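Long-range contact in putative branched-chain amino acid ABC transporter (Chromobacterium violaceum, PDB 4PYR), which is probably a periplasmic-binding-protein-like lipoprotein of the LppC family, possibly an enzyme regulator, and can bind glutathione: residues V73-N87 with E92-L104. Residues are numbered along the deposited sequence; the frame is centred on the assembly and turned at random.
Sequences VKLAPSVTVPTLALN and EAAANPKLYSLSL. With GSH (glutathione), chain B.
Thr83, Leu84 and Ala85 pair in parallel with Leu99, Tyr100 and Ser101. Four backbone bonds join them: Lys98 O accepts from Thr83 N, Thr83 O from Tyr100 N, Tyr100 O from Ala85 N, and Ala85 O from Leu102 N. The Leu84 and Tyr100 side chains share one face, where Leu84 CD1 lies 4.0 Å from Tyr100 CB and equally close to Leu102 CB. Phe290 closes over this cluster, and the Tyr100 hydroxyl bonds to Gly270 N. On the other face Leu99 is split between two partners. Leu99 CD1 packs on Thr83 CG2 at 3.9 Å and Leu99 CD2 on Ala76 CB at 3.8 Å, a fork set by a chi1 of -177° that swings CG away from the backbone N. Buried Asn96 ties the 3-10 turn 76-78 and the loop after it to its own type I turn (Asn96 to Leu99). Asn96 ND2 donates to Ala76 O at 2.7 Å and to Val79 O at 3.1 Å, the second bond being the straighter (164°). Its OD1 accepts from Lys98 N in an Asx turn, so both ends of the amide are held. The outer side is looser. Lys98 bends over Thr80, its CE 3.2 Å from Thr80 O. Poorly ordered Glu92 crosses Val73 at about a right angle, and a water links Val73 O to Ala94 N. At the C-terminal strand ends, Ser101 OG donates to Asn87 O from above the carbonyl plane, and Ser103 CB lies 3.6 Å from glutathione CB2. Strand 99-101 is one of the two outermost strands of the five-stranded parallel sheet, order 2-1-3-4-5, the Rossmann-like lobe of a periplasmic-binding-protein fold, with the ligand at its C-terminal edge.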
ATOM      1  N   VAL A  73      -3.191 -13.893  12.938  1.00 34.46           N
ATOM      2  CA  VAL A  73      -2.787 -14.313  14.284  1.00 38.82           C
ATOM      3  C   VAL A  73      -3.114 -15.781  14.552  1.00 43.08           C
ATOM      4  O   VAL A  73      -2.291 -16.518  15.100  1.00 43.62           O
ATOM      5  CB  VAL A  73      -3.461 -13.448  15.362  1.00 38.98           C
ATOM      6  CG1 VAL A  73      -3.134 -13.979  16.750  1.00 41.15           C
ATOM      7  CG2 VAL A  73      -3.004 -11.996  15.238  1.00 36.15           C
ATOM      8  N   LYS A  74      -4.325 -16.193  14.184  1.00 37.66           N
ATOM      9  CA  LYS A  74      -4.771 -17.582  14.360  1.00 33.32           C
ATOM     10  C   LYS A  74      -3.956 -18.578  13.554  1.00 31.62           C
ATOM     11  O   LYS A  74      -3.813 -19.731  13.958  1.00 35.20           O
ATOM     12  CB  LYS A  74      -6.253 -17.730  13.954  1.00 34.91           C
ATOM     13  CG  LYS A  74      -7.212 -17.039  14.907  1.00 36.23           C
ATOM     14  CD  LYS A  74      -8.670 -17.234  14.495  1.00 40.07           C
ATOM     15  CE  LYS A  74      -9.631 -16.847  15.606  1.00 38.94           C
ATOM     16  NZ  LYS A  74      -9.429 -17.656  16.823  1.00 47.18           N
ATOM     17  N   LEU A  75      -3.503 -18.143  12.389  1.00 34.49           N
ATOM     18  CA  LEU A  75      -2.823 -19.004  11.412  1.00 28.38           C
ATOM     19  C   LEU A  75      -1.317 -19.164  11.655  1.00 30.97           C
ATOM     20  O   LEU A  75      -0.776 -20.228  11.410  1.00 30.85           O
ATOM     21  CB  LEU A  75      -3.033 -18.472   9.996  1.00 30.98           C
ATOM     22  CG  LEU A  75      -2.439 -19.283   8.814  1.00 24.17           C
ATOM     23  CD1 LEU A  75      -3.031 -20.694   8.861  1.00 34.51           C
ATOM     24  CD2 LEU A  75      -2.652 -18.653   7.452  1.00 26.34           C
ATOM     25  N   ALA A  76      -0.661 -18.090  12.082  1.00 29.58           N
ATOM     26  CA  ALA A  76       0.827 -18.036  12.135  1.00 29.50           C
ATOM     27  C   ALA A  76       1.521 -19.328  12.676  1.00 29.96           C
ATOM     28  O   ALA A  76       2.457 -19.851  12.043  1.00 36.41           O
ATOM     29  CB  ALA A  76       1.275 -16.808  12.915  1.00 30.77           C
ATOM     30  N   PRO A  77       1.020 -19.887  13.775  1.00 36.36           N
ATOM     31  CA  PRO A  77       1.743 -21.083  14.321  1.00 38.83           C
ATOM     32  C   PRO A  77       1.691 -22.290  13.394  1.00 43.28           C
ATOM     33  O   PRO A  77       2.565 -23.157  13.472  1.00 45.64           O
ATOM     34  CB  PRO A  77       1.017 -21.407  15.659  1.00 42.99           C
ATOM     35  CG  PRO A  77       0.324 -20.126  16.016  1.00 42.38           C
ATOM     36  CD  PRO A  77      -0.003 -19.410  14.731  1.00 37.53           C
ATOM     37  N   SER A  78       0.677 -22.330  12.528  1.00 40.85           N
ATOM     38  CA  SER A  78       0.475 -23.466  11.614  1.00 43.50           C
ATOM     39  C   SER A  78       1.146 -23.280  10.240  1.00 37.53           C
ATOM     40  O   SER A  78       1.164 -24.205   9.403  1.00 39.75           O
ATOM     41  CB  SER A  78      -1.038 -23.766  11.487  1.00 43.56           C
ATOM     42  OG  SER A  78      -1.581 -23.939  12.789  1.00 43.71           O
ATOM     43  N   VAL A  79       1.737 -22.109  10.033  1.00 37.48           N
ATOM     44  CA  VAL A  79       2.319 -21.774   8.714  1.00 30.92           C
ATOM     45  C   VAL A  79       3.514 -22.662   8.440  1.00 32.71           C
ATOM     46  O   VAL A  79       4.491 -22.725   9.231  1.00 43.36           O
ATOM     47  CB  VAL A  79       2.653 -20.268   8.562  1.00 31.96           C
ATOM     48  CG1 VAL A  79       3.578 -20.005   7.371  1.00 34.33           C
ATOM     49  CG2 VAL A  79       1.343 -19.503   8.383  1.00 31.35           C
ATOM     50  N   THR A  80       3.387 -23.428   7.363  1.00 34.52           N
ATOM     51  CA  THR A  80       4.446 -24.390   7.009  1.00 35.64           C
ATOM     52  C   THR A  80       4.949 -24.287   5.574  1.00 26.72           C
ATOM     53  O   THR A  80       5.941 -24.908   5.237  1.00 35.91           O
ATOM     54  CB  THR A  80       3.968 -25.821   7.189  1.00 33.81           C
ATOM     55  OG1 THR A  80       2.791 -25.997   6.399  1.00 35.96           O
ATOM     56  CG2 THR A  80       3.696 -26.120   8.663  1.00 44.32           C
ATOM     57  N   VAL A  81       4.250 -23.530   4.737  1.00 30.65           N
ATOM     58  CA  VAL A  81       4.765 -23.150   3.432  1.00 22.54           C
ATOM     59  C   VAL A  81       4.812 -21.610   3.362  1.00 27.16           C
ATOM     60  O   VAL A  81       4.138 -20.929   4.148  1.00 28.64           O
ATOM     61  CB  VAL A  81       3.917 -23.708   2.271  1.00 25.87           C
ATOM     62  CG1 VAL A  81       3.816 -25.197   2.346  1.00 26.59           C
ATOM     63  CG2 VAL A  81       2.537 -23.037   2.176  1.00 26.14           C
ATOM     64  N   PRO A  82       5.663 -21.059   2.485  1.00 26.57           N
ATOM     65  CA  PRO A  82       5.749 -19.617   2.394  1.00 22.49           C
ATOM     66  C   PRO A  82       4.371 -19.044   2.233  1.00 23.88           C
ATOM     67  O   PRO A  82       3.632 -19.507   1.362  1.00 21.52           O
ATOM     68  CB  PRO A  82       6.643 -19.395   1.184  1.00 24.49           C
ATOM     69  CG  PRO A  82       7.462 -20.616   1.074  1.00 25.97           C
ATOM     70  CD  PRO A  82       6.522 -21.719   1.487  1.00 28.28           C
ATOM     71  N   THR A  83       4.025 -18.082   3.092  1.00 22.37           N
ATOM     72  CA  THR A  83       2.669 -17.563   3.119  1.00 22.13           C
ATOM     73  C   THR A  83       2.712 -16.061   3.109  1.00 20.39           C
ATOM     74  O   THR A  83       3.370 -15.440   3.929  1.00 23.23           O
ATOM     75  CB  THR A  83       1.962 -18.123   4.354  1.00 23.61           C
ATOM     76  OG1 THR A  83       1.943 -19.534   4.231  1.00 23.08           O
ATOM     77  CG2 THR A  83       0.563 -17.633   4.484  1.00 23.44           C
ATOM     78  N   LEU A  84       2.038 -15.507   2.093  1.00 19.42           N
ATOM     79  CA  LEU A  84       2.003 -14.068   1.885  1.00 18.82           C
ATOM     80  C   LEU A  84       0.677 -13.526   2.364  1.00 18.09           C
ATOM     81  O   LEU A  84      -0.302 -13.434   1.590  1.00 18.25           O
ATOM     82  CB  LEU A  84       2.234 -13.741   0.401  1.00 18.69           C
ATOM     83  CG  LEU A  84       2.416 -12.263   0.164  1.00 18.24           C
ATOM     84  CD1 LEU A  84       3.709 -11.693   0.694  1.00 20.10           C
ATOM     85  CD2 LEU A  84       2.306 -12.072  -1.348  1.00 18.47           C
ATOM     86  N   ALA A  85       0.632 -13.146   3.636  1.00 18.31           N
ATOM     87  CA  ALA A  85      -0.532 -12.435   4.164  1.00 19.81           C
ATOM     88  C   ALA A  85      -0.672 -11.047   3.542  1.00 20.03           C
ATOM     89  O   ALA A  85       0.292 -10.405   3.149  1.00 19.11           O
ATOM     90  CB  ALA A  85      -0.454 -12.354   5.681  1.00 23.91           C
ATOM     91  N   LEU A  86      -1.924 -10.577   3.470  1.00 19.78           N
ATOM     92  CA  LEU A  86      -2.176  -9.297   2.829  1.00 20.73           C
ATOM     93  C   LEU A  86      -2.603  -8.255   3.829  1.00 22.81           C
ATOM     94  O   LEU A  86      -3.372  -7.342   3.523  1.00 26.52           O
ATOM     95  CB  LEU A  86      -3.202  -9.476   1.702  1.00 20.87           C
ATOM     96  CG  LEU A  86      -2.777 -10.429   0.561  1.00 21.24           C
ATOM     97  CD1 LEU A  86      -3.870 -10.524  -0.512  1.00 19.76           C
ATOM     98  CD2 LEU A  86      -1.478  -9.952  -0.070  1.00 19.81           C
ATOM     99  N   ASN A  87      -2.103  -8.416   5.045  1.00 23.61           N
ATOM    100  CA  ASN A  87      -2.207  -7.412   6.090  1.00 24.20           C
ATOM    101  C   ASN A  87      -0.959  -7.547   6.943  1.00 27.75           C
ATOM    102  O   ASN A  87      -0.201  -8.488   6.765  1.00 27.77           O
ATOM    103  CB  ASN A  87      -3.510  -7.578   6.907  1.00 26.98           C
ATOM    104  CG  ASN A  87      -3.796  -6.358   7.751  1.00 30.93           C
ATOM    105  OD1 ASN A  87      -3.123  -6.082   8.768  1.00 35.98           O
ATOM    106  ND2 ASN A  87      -4.742  -5.589   7.308  1.00 35.22           N
ATOM    107  N   GLU A  92       0.772  -9.505  18.105  1.00 62.64           N
ATOM    108  CA  GLU A  92       0.356 -10.762  18.763  1.00 63.22           C
ATOM    109  C   GLU A  92       0.592 -12.006  17.894  1.00 55.96           C
ATOM    110  O   GLU A  92       0.649 -13.128  18.412  1.00 55.32           O
ATOM    111  CB  GLU A  92      -1.124 -10.729  19.189  1.00 67.87           C
ATOM    112  CG  GLU A  92      -1.598 -12.077  19.744  1.00 64.41           C
ATOM    113  CD  GLU A  92      -3.017 -12.098  20.276  1.00 75.94           C
ATOM    114  OE1 GLU A  92      -3.844 -11.253  19.863  1.00 77.49           O
ATOM    115  OE2 GLU A  92      -3.302 -12.995  21.102  1.00 74.87           O
ATOM    116  N   ALA A  93       0.686 -11.832  16.580  1.00 52.12           N
ATOM    117  CA  ALA A  93       1.006 -12.957  15.715  1.00 45.83           C
ATOM    118  C   ALA A  93       2.304 -13.619  16.175  1.00 51.44           C
ATOM    119  O   ALA A  93       3.245 -12.933  16.588  1.00 46.46           O
ATOM    120  CB  ALA A  93       1.141 -12.517  14.292  1.00 39.95           C
ATOM    121  N   ALA A  94       2.325 -14.950  16.099  1.00 50.46           N
ATOM    122  CA  ALA A  94       3.511 -15.739  16.429  1.00 45.08           C
ATOM    123  C   ALA A  94       4.586 -15.523  15.368  1.00 41.31           C
ATOM    124  O   ALA A  94       4.318 -15.492  14.185  1.00 38.70           O
ATOM    125  CB  ALA A  94       3.164 -17.221  16.525  1.00 51.60           C
ATOM    126  N   ALA A  95       5.825 -15.380  15.842  1.00 43.87           N
ATOM    127  CA  ALA A  95       6.944 -15.328  14.910  1.00 45.28           C
ATOM    128  C   ALA A  95       6.987 -16.640  14.114  1.00 38.21           C
ATOM    129  O   ALA A  95       6.819 -17.744  14.671  1.00 42.43           O
ATOM    130  CB  ALA A  95       8.245 -15.113  15.633  1.00 42.54           C
ATOM    131  N   ASN A  96       7.249 -16.495  12.827  1.00 40.56           N
ATOM    132  CA  ASN A  96       7.268 -17.616  11.879  1.00 38.58           C
ATOM    133  C   ASN A  96       7.957 -17.166  10.603  1.00 31.24           C
ATOM    134  O   ASN A  96       7.484 -16.266   9.920  1.00 37.51           O
ATOM    135  CB  ASN A  96       5.870 -18.148  11.572  1.00 34.22           C
ATOM    136  CG  ASN A  96       5.908 -19.469  10.811  1.00 34.27           C
ATOM    137  OD1 ASN A  96       6.754 -19.672   9.936  1.00 38.39           O
ATOM    138  ND2 ASN A  96       4.974 -20.348  11.109  1.00 37.10           N
ATOM    139  N   PRO A  97       9.088 -17.789  10.264  1.00 36.05           N
ATOM    140  CA  PRO A  97       9.924 -17.229   9.210  1.00 33.93           C
ATOM    141  C   PRO A  97       9.427 -17.457   7.811  1.00 31.87           C
ATOM    142  O   PRO A  97       9.968 -16.857   6.872  1.00 35.06           O
ATOM    143  CB  PRO A  97      11.288 -17.936   9.429  1.00 41.43           C
ATOM    144  CG  PRO A  97      10.923 -19.207  10.087  1.00 39.90           C
ATOM    145  CD  PRO A  97       9.834 -18.813  11.039  1.00 39.70           C
ATOM    146  N   LYS A  98       8.379 -18.274   7.666  1.00 29.19           N
ATOM    147  CA  LYS A  98       7.734 -18.498   6.389  1.00 30.26           C
ATOM    148  C   LYS A  98       6.526 -17.606   6.188  1.00 26.39           C
ATOM    149  O   LYS A  98       5.913 -17.706   5.153  1.00 27.47           O
ATOM    150  CB  LYS A  98       7.271 -19.940   6.270  1.00 31.43           C
ATOM    151  CG  LYS A  98       8.411 -20.930   6.246  1.00 35.23           C
ATOM    152  CD  LYS A  98       7.812 -22.316   6.036  1.00 38.25           C
ATOM    153  CE  LYS A  98       8.455 -23.033   4.862  1.00 41.71           C
ATOM    154  NZ  LYS A  98       9.563 -23.870   5.365  1.00 47.99           N
ATOM    155  N   LEU A  99       6.209 -16.778   7.177  1.00 29.55           N
ATOM    156  CA  LEU A  99       5.087 -15.849   7.085  1.00 26.70           C
ATOM    157  C   LEU A  99       5.556 -14.447   6.752  1.00 23.58           C
ATOM    158  O   LEU A  99       6.295 -13.840   7.484  1.00 27.82           O
ATOM    159  CB  LEU A  99       4.290 -15.851   8.399  1.00 28.94           C
ATOM    160  CG  LEU A  99       3.040 -14.965   8.432  1.00 29.53           C
ATOM    161  CD1 LEU A  99       2.118 -15.302   7.255  1.00 30.77           C
ATOM    162  CD2 LEU A  99       2.305 -15.032   9.770  1.00 31.67           C
ATOM    163  N   TYR A 100       5.005 -13.926   5.614  1.00 25.16           N
ATOM    164  CA  TYR A 100       5.422 -12.646   5.056  1.00 24.26           C
ATOM    165  C   TYR A 100       4.152 -11.800   4.879  1.00 21.94           C
ATOM    166  O   TYR A 100       3.045 -12.311   4.992  1.00 21.67           O
ATOM    167  CB  TYR A 100       6.069 -12.841   3.658  1.00 24.26           C
ATOM    168  CG  TYR A 100       7.296 -13.748   3.675  1.00 26.25           C
ATOM    169  CD1 TYR A 100       8.545 -13.212   3.849  1.00 26.67           C
ATOM    170  CD2 TYR A 100       7.174 -15.120   3.468  1.00 24.53           C
ATOM    171  CE1 TYR A 100       9.684 -14.037   3.910  1.00 31.75           C
ATOM    172  CE2 TYR A 100       8.297 -15.952   3.500  1.00 29.98           C
ATOM    173  CZ  TYR A 100       9.535 -15.403   3.709  1.00 27.68           C
ATOM    174  OH  TYR A 100      10.660 -16.223   3.733  1.00 34.13           O
ATOM    175  N   SER A 101       4.342 -10.510   4.634  1.00 22.98           N
ATOM    176  CA  SER A 101       3.204  -9.592   4.424  1.00 24.90           C
ATOM    177  C   SER A 101       3.457  -8.747   3.188  1.00 22.79           C
ATOM    178  O   SER A 101       4.561  -8.305   2.967  1.00 22.25           O
ATOM    179  CB  SER A 101       3.021  -8.649   5.636  1.00 28.54           C
ATOM    180  OG  SER A 101       2.028  -7.655   5.376  1.00 37.14           O
ATOM    181  N   LEU A 102       2.399  -8.507   2.408  1.00 20.95           N
ATOM    182  CA  LEU A 102       2.370  -7.422   1.413  1.00 21.80           C
ATOM    183  C   LEU A 102       1.062  -6.689   1.644  1.00 20.26           C
ATOM    184  O   LEU A 102       0.039  -7.308   1.634  1.00 21.26           O
ATOM    185  CB  LEU A 102       2.379  -7.953  -0.012  1.00 21.02           C
ATOM    186  CG  LEU A 102       2.255  -6.886  -1.122  1.00 21.12           C
ATOM    187  CD1 LEU A 102       3.421  -5.900  -1.143  1.00 22.78           C
ATOM    188  CD2 LEU A 102       2.128  -7.523  -2.481  1.00 21.49           C
ATOM    189  N   SER A 103       1.147  -5.392   1.841  1.00 21.13           N
ATOM    190  CA  SER A 103      -0.048  -4.593   2.144  1.00 25.31           C
ATOM    191  C   SER A 103       0.133  -3.168   1.638  1.00 24.71           C
ATOM    192  O   SER A 103       1.188  -2.806   1.117  1.00 24.28           O
ATOM    193  CB  SER A 103      -0.315  -4.602   3.670  1.00 25.67           C
ATOM    194  OG  SER A 103       0.596  -3.768   4.356  1.00 27.38           O
ATOM    195  N   LEU A 104      -0.906  -2.360   1.808  1.00 25.44           N
ATOM    196  CA  LEU A 104      -0.866  -0.972   1.379  1.00 25.81           C
ATOM    197  C   LEU A 104      -0.692  -0.030   2.566  1.00 28.90           C
ATOM    198  O   LEU A 104      -1.182   1.088   2.543  1.00 31.93           O
ATOM    199  CB  LEU A 104      -2.163  -0.655   0.602  1.00 27.35           C
ATOM    200  CG  LEU A 104      -2.401  -1.612  -0.557  1.00 26.94           C
ATOM    201  CD1 LEU A 104      -3.696  -1.237  -1.253  1.00 29.99           C
ATOM    202  CD2 LEU A 104      -1.218  -1.649  -1.533  1.00 25.17           C
TER
HETATM  203  N1  GSH B 401      -1.128  -1.198  12.283  1.00 38.10           N
HETATM  204  CA1 GSH B 401      -2.128  -0.210  11.941  1.00 37.78           C
HETATM  205  C1  GSH B 401      -2.229   0.884  12.985  1.00 36.28           C
HETATM  206  O11 GSH B 401      -1.210   1.547  13.321  1.00 39.60           O
HETATM  207  O12 GSH B 401      -3.358   1.140  13.468  1.00 45.47           O
HETATM  208  CB1 GSH B 401      -3.496  -0.876  11.749  1.00 36.77           C
HETATM  209  CG1 GSH B 401      -3.497  -1.992  10.704  1.00 35.67           C
HETATM  210  CD1 GSH B 401      -3.193  -1.448   9.341  1.00 36.57           C
HETATM  211  OE1 GSH B 401      -2.842  -0.282   9.230  1.00 34.84           O
HETATM  212  N2  GSH B 401      -3.355  -2.330   8.331  1.00 39.56           N
HETATM  213  CA2 GSH B 401      -3.132  -2.054   6.905  1.00 40.65           C
HETATM  214  C2  GSH B 401      -4.451  -1.996   6.196  1.00 44.59           C
HETATM  215  O2  GSH B 401      -5.306  -1.549   6.968  1.00 47.15           O
HETATM  216  CB2 GSH B 401      -2.221  -3.117   6.322  1.00 43.88           C
HETATM  217  SG2 GSH B 401      -1.211  -3.834   7.608  1.00 47.24           S
HETATM  218  N3  GSH B 401      -4.719  -2.375   4.891  1.00 38.98           N
HETATM  219  CA3 GSH B 401      -3.828  -2.771   3.759  1.00 40.09           C
HETATM  220  C3  GSH B 401      -4.235  -4.008   2.954  1.00 42.73           C
HETATM  221  O31 GSH B 401      -3.949  -4.097   1.717  1.00 36.61           O
HETATM  222  O32 GSH B 401      -4.853  -4.920   3.539  1.00 36.41           O
HETATM  223  O   HOH W   1       0.031 -16.141  16.407  1.00 37.14           O